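Local coordinates for glucose-inhibited division protein A-related protein, probable oxidoreductase (Thermus thermophilus, PDB 2CUL) that binds flavin-adenine dinucleotide in a Rossmann-type fold and is probably an oxidoreductase related to the glucose-inhibited division protein A family, at residues R66-A69 with F70-R73; R73-Y76 with L77-L81; E186-E190 with K191-L195. All coordinates share one frame; numbering follows the deposited sequence.

Contact 1 (R66-A69 with F70-R73); sequences RVWA and FHAR
W68 and H71, one turn apart on the first turns of helix 67-79, carry the aromatic part of this contact. Their side chains run side by side, and the imidazole turns an edge to the indole in an edge-to-face pair: the five-membered ring of W68 and the ring of H71 have centroids 4.9 Å apart and planes at 72°. The indole is swung back beside its own carbonyl carbon (chi1 -180°), which lays one face under H71 ND1, 3.8 Å from W68 CE2.

Backbone bonds come next. F70 N to R66 O, at 3.1 Å, is the first i to i+4 bond, with R66 at the N-cap position; H71, A72 and R73 continue the series to V67, W68 and A69. W68 O takes a second, weak bond from H71 ND1 (3.3 Å, bent to 134°), while H71 NE2 donates to L36 O.

The R73 chain bends at chi3 and lays a face of its guanidinium over A69 O, a contact without a hydrogen bond. Water 1 donates to R66 O and accepts from R73 NH2, 2.9 Å away. R73 NE binds A59 O, and R66 pairs with D64. The buried F70 packs on L56 and A59 of helix 55-59.

The NE2 bond to L36 O, helped by the weak ND1 bond and the indole face, probably fixes the rotation of the imidazole.

Contact 2 (R73-Y76 with L77-L81); sequences RAKY and LLEGL
The chain from R73 is helical, with L77 N bonded to R73 O, L78 N to A74 O and E79 N to K75 O, the last at 3.0 Å. K75 and E79, four residues apart, make a salt bridge, K75 NZ lying 2.7 Å from E79 OE2. The ammonium reaches the syn side of that oxygen, 26° out of the carboxylate plane. K75 runs extended until a bend at chi4 (-71°) turns NZ to the acid, and E79 CG passes close over K75 O at 3.1 Å. Water 2 bridges the same pair, accepting from K75 NZ and donating to E79 OE1 at 2.6 Å, so each carboxylate oxygen has its own partner. OE1 also comes to 3.8 Å from Y76 CD1, the ring and carboxylate planes 75° apart. It is the i to i+4 lysine-glutamate pair common on helix surfaces.

A74, L77 and L78 turn to the rest of the protein. L77 and L78 pack on L55 of helix 55-59, A74 on A59, and L78 also reaches A16 of helix 13-24, the helix after the first Rossmann strand. Farther along, L81 lies against F20 and A23, just before strand 84-97 begins.

Contact 3 (E186-E190 with K191-L195); sequences EEWEE and KTFRL
The W188 indole turns an edge to the phenyl face of F193 in an offset edge-to-face pair, its six-membered ring 5.7 Å from the F193 ring between centroids and the planes at 73°. W188 CG lies anti to the backbone N (chi1 -169°), which carries the indole over toward F193. The closest atoms of the two side chains are W188 CZ2 and F193 CD1, 3.6 Å apart. E190 lays its CA over one face of the indole and its O over one face of the phenyl. At the pyrrole side W188 CD1 meets L195 CD2 at 4.0 Å, while A203 O accepts from NE1.

The backbone is a short, weakly bonded hairpin with a G1 bulge: F193 and R194 both face E189, and F193 has a positive phi of 72°. E189 N bonds to R194 O at 2.8 Å, and E189 O accepts from F193 N and, from above the carbonyl plane, T192 N. T192 OG1 donates to E189 OE1 at 2.6 Å, on the anti side of the carboxylate.

F193 touches L223 and R222 of helix 213-230, and T192 touches H226. Backbone bonds of F193 to A203 and L195 to L201 join the hairpin to edge strand 201-203 of the large sheet.

Overall arrangement
From the N terminus, the Rossmann strand 6-9, helix 13-24, strand 29-33 and helix 55-59 precede contact 1, which opens helix 67-79. Contact 2 follows directly on the same helix, sharing R73, with centres about 11 Å apart; both are local turns of one helix and close no loop. Together they tie this helix to helices 55-59 and 13-24. Contact 3 comes much later, closing the short hairpin of strands 188-189 and 194-195 beside strand 201-203 and helix 213-230. It lies on the opposite side of the chain's centre, its centre about 32 Å from that of contact 1 and about 29 Å from that of contact 2. None encloses another.

Contact 1 (R66-A69 with F70-R73)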
# COMPACT_ATOMS: atom_id res chain seq x y z
N ARG A 66 1.82 3.37 -21.74
CA ARG A 66 3.06 3.54 -20.98
C ARG A 66 2.79 3.46 -19.48
O ARG A 66 2.08 4.29 -18.93
CB ARG A 66 3.70 4.88 -21.31
CG ARG A 66 4.14 5.01 -22.76
CD ARG A 66 4.64 6.42 -23.03
NE ARG A 66 3.59 7.40 -22.73
CZ ARG A 66 3.76 8.72 -22.75
NH1 ARG A 66 4.95 9.24 -23.05
NH2 ARG A 66 2.75 9.52 -22.45
N VAL A 67 3.38 2.47 -18.82
CA VAL A 67 3.16 2.32 -17.39
C VAL A 67 3.63 3.52 -16.56
O VAL A 67 2.99 3.86 -15.56
CB VAL A 67 3.80 1.02 -16.84
CG1 VAL A 67 3.13 -0.18 -17.50
CG2 VAL A 67 5.29 1.02 -17.10
N TRP A 68 4.71 4.18 -16.96
CA TRP A 68 5.17 5.33 -16.20
C TRP A 68 4.14 6.45 -16.29
O TRP A 68 3.91 7.17 -15.32
CB TRP A 68 6.53 5.85 -16.70
CG TRP A 68 7.02 7.06 -15.91
CD1 TRP A 68 6.60 8.36 -16.03
CD2 TRP A 68 7.99 7.06 -14.86
NE1 TRP A 68 7.24 9.16 -15.12
CE2 TRP A 68 8.10 8.39 -14.39
CE3 TRP A 68 8.78 6.06 -14.27
CZ2 TRP A 68 8.97 8.74 -13.35
CZ3 TRP A 68 9.64 6.42 -13.24
CH2 TRP A 68 9.73 7.75 -12.79
N ALA A 69 3.53 6.61 -17.46
CA ALA A 69 2.52 7.64 -17.66
C ALA A 69 1.30 7.36 -16.78
O ALA A 69 0.67 8.28 -16.27
CB ALA A 69 2.12 7.71 -19.13
N PHE A 70 0.96 6.08 -16.62
CA PHE A 70 -0.17 5.70 -15.78
C PHE A 70 0.16 6.17 -14.36
O PHE A 70 -0.67 6.77 -13.68
CB PHE A 70 -0.38 4.19 -15.79
CG PHE A 70 -1.52 3.72 -14.93
CD1 PHE A 70 -2.80 3.60 -15.46
CD2 PHE A 70 -1.32 3.43 -13.58
CE1 PHE A 70 -3.87 3.20 -14.65
CE2 PHE A 70 -2.38 3.03 -12.77
CZ PHE A 70 -3.65 2.91 -13.31
N HIS A 71 1.39 5.89 -13.93
CA HIS A 71 1.84 6.31 -12.61
C HIS A 71 1.68 7.83 -12.45
O HIS A 71 1.16 8.30 -11.44
CB HIS A 71 3.31 5.92 -12.39
CG HIS A 71 4.10 6.95 -11.65
ND1 HIS A 71 4.98 7.81 -12.27
CD2 HIS A 71 4.11 7.30 -10.34
CE1 HIS A 71 5.50 8.64 -11.38
NE2 HIS A 71 4.98 8.35 -10.20
N ALA A 72 2.13 8.58 -13.45
CA ALA A 72 2.06 10.03 -13.37
C ALA A 72 0.63 10.56 -13.32
O ALA A 72 0.33 11.49 -12.56
CB ALA A 72 2.81 10.67 -14.54
N ARG A 73 -0.26 9.99 -14.13
CA ARG A 73 -1.65 10.43 -14.14
C ARG A 73 -2.33 10.12 -12.81
O ARG A 73 -3.09 10.94 -12.28
CB ARG A 73 -2.42 9.78 -15.29
CG ARG A 73 -2.03 10.29 -16.68
CD ARG A 73 -3.07 9.88 -17.71
NE ARG A 73 -3.28 8.43 -17.69
CZ ARG A 73 -2.48 7.55 -18.27
NH1 ARG A 73 -1.41 7.95 -18.95
NH2 ARG A 73 -2.73 6.25 -18.15
O HOH W 1 -0.43 5.14 -19.46

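Contact 2 (R73-Y76 with L77-L81)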
# COMPACT_ATOMS: atom_id res chain seq x y z
N ARG A 73 -0.26 9.99 -14.13
CA ARG A 73 -1.65 10.43 -14.14
C ARG A 73 -2.33 10.12 -12.81
O ARG A 73 -3.09 10.94 -12.28
CB ARG A 73 -2.42 9.78 -15.29
CG ARG A 73 -2.03 10.29 -16.68
CD ARG A 73 -3.07 9.88 -17.71
NE ARG A 73 -3.28 8.43 -17.69
CZ ARG A 73 -2.48 7.55 -18.27
NH1 ARG A 73 -1.41 7.95 -18.95
NH2 ARG A 73 -2.73 6.25 -18.15
N ALA A 74 -2.05 8.94 -12.27
CA ALA A 74 -2.65 8.54 -10.99
C ALA A 74 -2.15 9.45 -9.88
O ALA A 74 -2.93 9.91 -9.04
CB ALA A 74 -2.29 7.09 -10.69
N LYS A 75 -0.85 9.72 -9.88
CA LYS A 75 -0.25 10.58 -8.87
C LYS A 75 -0.91 11.96 -8.90
O LYS A 75 -1.27 12.51 -7.86
CB LYS A 75 1.26 10.72 -9.13
CG LYS A 75 2.01 11.62 -8.15
CD LYS A 75 3.51 11.47 -8.36
CE LYS A 75 4.32 12.46 -7.54
NZ LYS A 75 4.18 13.85 -8.07
N TYR A 76 -1.08 12.52 -10.10
CA TYR A 76 -1.68 13.83 -10.25
C TYR A 76 -3.12 13.87 -9.73
O TYR A 76 -3.55 14.85 -9.12
CB TYR A 76 -1.64 14.27 -11.71
CG TYR A 76 -2.00 15.72 -11.92
CD1 TYR A 76 -1.18 16.73 -11.43
CD2 TYR A 76 -3.18 16.07 -12.58
CE1 TYR A 76 -1.52 18.07 -11.60
CE2 TYR A 76 -3.52 17.41 -12.75
CZ TYR A 76 -2.69 18.41 -12.26
OH TYR A 76 -3.03 19.73 -12.42
N LEU A 77 -3.86 12.79 -9.97
CA LEU A 77 -5.24 12.71 -9.50
C LEU A 77 -5.28 12.75 -7.97
O LEU A 77 -6.12 13.44 -7.39
CB LEU A 77 -5.90 11.42 -10.02
CG LEU A 77 -6.33 11.44 -11.49
CD1 LEU A 77 -6.69 10.04 -11.95
CD2 LEU A 77 -7.51 12.38 -11.65
N LEU A 78 -4.37 12.03 -7.33
CA LEU A 78 -4.30 12.01 -5.87
C LEU A 78 -3.96 13.39 -5.31
O LEU A 78 -4.47 13.80 -4.27
CB LEU A 78 -3.25 11.02 -5.39
CG LEU A 78 -3.57 9.53 -5.56
CD1 LEU A 78 -2.31 8.70 -5.36
CD2 LEU A 78 -4.65 9.14 -4.56
N GLU A 79 -3.08 14.10 -6.02
CA GLU A 79 -2.66 15.42 -5.58
C GLU A 79 -3.77 16.46 -5.67
O GLU A 79 -3.64 17.56 -5.12
CB GLU A 79 -1.43 15.85 -6.38
CG GLU A 79 -0.26 14.88 -6.21
CD GLU A 79 0.90 15.14 -7.14
OE1 GLU A 79 0.66 15.63 -8.27
OE2 GLU A 79 2.05 14.84 -6.75
N GLY A 80 -4.86 16.11 -6.34
CA GLY A 80 -5.97 17.04 -6.48
C GLY A 80 -7.03 16.91 -5.40
O GLY A 80 -7.98 17.70 -5.36
N LEU A 81 -6.87 15.93 -4.51
CA LEU A 81 -7.82 15.71 -3.42
C LEU A 81 -7.44 16.56 -2.21
O LEU A 81 -6.43 16.31 -1.56
CB LEU A 81 -7.83 14.22 -3.05
CG LEU A 81 -8.09 13.26 -4.21
CD1 LEU A 81 -7.99 11.83 -3.74
CD2 LEU A 81 -9.46 13.54 -4.80
O HOH W 2 2.39 15.21 -10.14

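Contact 3 (E186-E190 with K191-L195)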
# COMPACT_ATOMS: atom_id res chain seq x y z
N GLU A 186 -4.20 -15.71 9.43
CA GLU A 186 -4.69 -15.67 10.81
C GLU A 186 -4.48 -14.31 11.48
O GLU A 186 -5.13 -14.01 12.47
CB GLU A 186 -4.03 -16.78 11.64
CG GLU A 186 -4.37 -16.78 13.13
CD GLU A 186 -5.87 -16.87 13.40
OE1 GLU A 186 -6.56 -17.67 12.74
OE2 GLU A 186 -6.35 -16.14 14.30
N GLU A 187 -3.58 -13.51 10.94
CA GLU A 187 -3.30 -12.19 11.50
C GLU A 187 -4.34 -11.17 11.08
O GLU A 187 -4.55 -10.16 11.75
CB GLU A 187 -1.95 -11.67 11.00
CG GLU A 187 -0.75 -12.53 11.32
CD GLU A 187 -0.21 -12.28 12.70
OE1 GLU A 187 -0.85 -11.53 13.48
OE2 GLU A 187 0.86 -12.83 13.01
N TRP A 188 -5.01 -11.45 9.97
CA TRP A 188 -5.96 -10.52 9.38
C TRP A 188 -7.44 -10.87 9.47
O TRP A 188 -7.84 -12.01 9.23
CB TRP A 188 -5.54 -10.36 7.92
CG TRP A 188 -6.18 -9.27 7.15
CD1 TRP A 188 -6.03 -7.93 7.34
CD2 TRP A 188 -6.98 -9.42 5.97
NE1 TRP A 188 -6.68 -7.23 6.35
CE2 TRP A 188 -7.27 -8.13 5.49
CE3 TRP A 188 -7.47 -10.53 5.27
CZ2 TRP A 188 -8.04 -7.91 4.34
CZ3 TRP A 188 -8.23 -10.31 4.12
CH2 TRP A 188 -8.50 -9.01 3.67
N GLU A 189 -8.26 -9.88 9.82
CA GLU A 189 -9.71 -10.05 9.89
C GLU A 189 -10.27 -9.45 8.60
O GLU A 189 -10.38 -8.24 8.46
CB GLU A 189 -10.27 -9.32 11.11
CG GLU A 189 -11.77 -9.44 11.29
CD GLU A 189 -12.24 -8.98 12.67
OE1 GLU A 189 -11.92 -7.84 13.06
OE2 GLU A 189 -12.93 -9.76 13.35
N GLU A 190 -10.61 -10.32 7.65
CA GLU A 190 -11.12 -9.91 6.34
C GLU A 190 -12.25 -8.88 6.33
O GLU A 190 -12.25 -7.97 5.51
CB GLU A 190 -11.55 -11.15 5.55
CG GLU A 190 -11.85 -10.87 4.09
CD GLU A 190 -12.28 -12.12 3.34
OE1 GLU A 190 -11.54 -13.12 3.38
OE2 GLU A 190 -13.37 -12.10 2.72
N LYS A 191 -13.20 -9.02 7.25
CA LYS A 191 -14.34 -8.10 7.29
C LYS A 191 -14.00 -6.68 7.72
O LYS A 191 -14.65 -5.73 7.29
CB LYS A 191 -15.42 -8.65 8.23
CG LYS A 191 -15.96 -10.02 7.84
CD LYS A 191 -16.97 -10.51 8.87
CE LYS A 191 -16.34 -10.65 10.25
NZ LYS A 191 -17.32 -11.08 11.28
N THR A 192 -12.99 -6.54 8.57
CA THR A 192 -12.60 -5.23 9.10
C THR A 192 -11.22 -4.75 8.67
O THR A 192 -10.85 -3.61 8.93
CB THR A 192 -12.60 -5.26 10.63
OG1 THR A 192 -11.64 -6.23 11.08
CG2 THR A 192 -13.97 -5.64 11.16
N PHE A 193 -10.45 -5.64 8.04
CA PHE A 193 -9.09 -5.32 7.59
C PHE A 193 -8.13 -5.20 8.76
O PHE A 193 -6.98 -4.81 8.59
CB PHE A 193 -9.09 -4.02 6.79
CG PHE A 193 -9.80 -4.11 5.47
CD1 PHE A 193 -9.12 -4.52 4.33
CD2 PHE A 193 -11.15 -3.81 5.38
CE1 PHE A 193 -9.78 -4.62 3.10
CE2 PHE A 193 -11.82 -3.91 4.16
CZ PHE A 193 -11.14 -4.32 3.02
N ARG A 194 -8.59 -5.55 9.95
CA ARG A 194 -7.76 -5.45 11.14
C ARG A 194 -6.66 -6.49 11.26
O ARG A 194 -6.86 -7.67 10.95
CB ARG A 194 -8.64 -5.54 12.40
CG ARG A 194 -9.50 -4.32 12.67
CD ARG A 194 -8.76 -3.29 13.51
NE ARG A 194 -8.53 -3.78 14.87
CZ ARG A 194 -7.34 -4.09 15.38
NH1 ARG A 194 -7.25 -4.53 16.63
NH2 ARG A 194 -6.24 -3.95 14.65
N LEU A 195 -5.49 -6.04 11.70
CA LEU A 195 -4.38 -6.93 11.99
C LEU A 195 -4.56 -6.98 13.51
O LEU A 195 -4.01 -6.16 14.25
CB LEU A 195 -3.04 -6.30 11.59
CG LEU A 195 -2.71 -6.34 10.10
CD1 LEU A 195 -1.36 -5.67 9.85
CD2 LEU A 195 -2.68 -7.78 9.60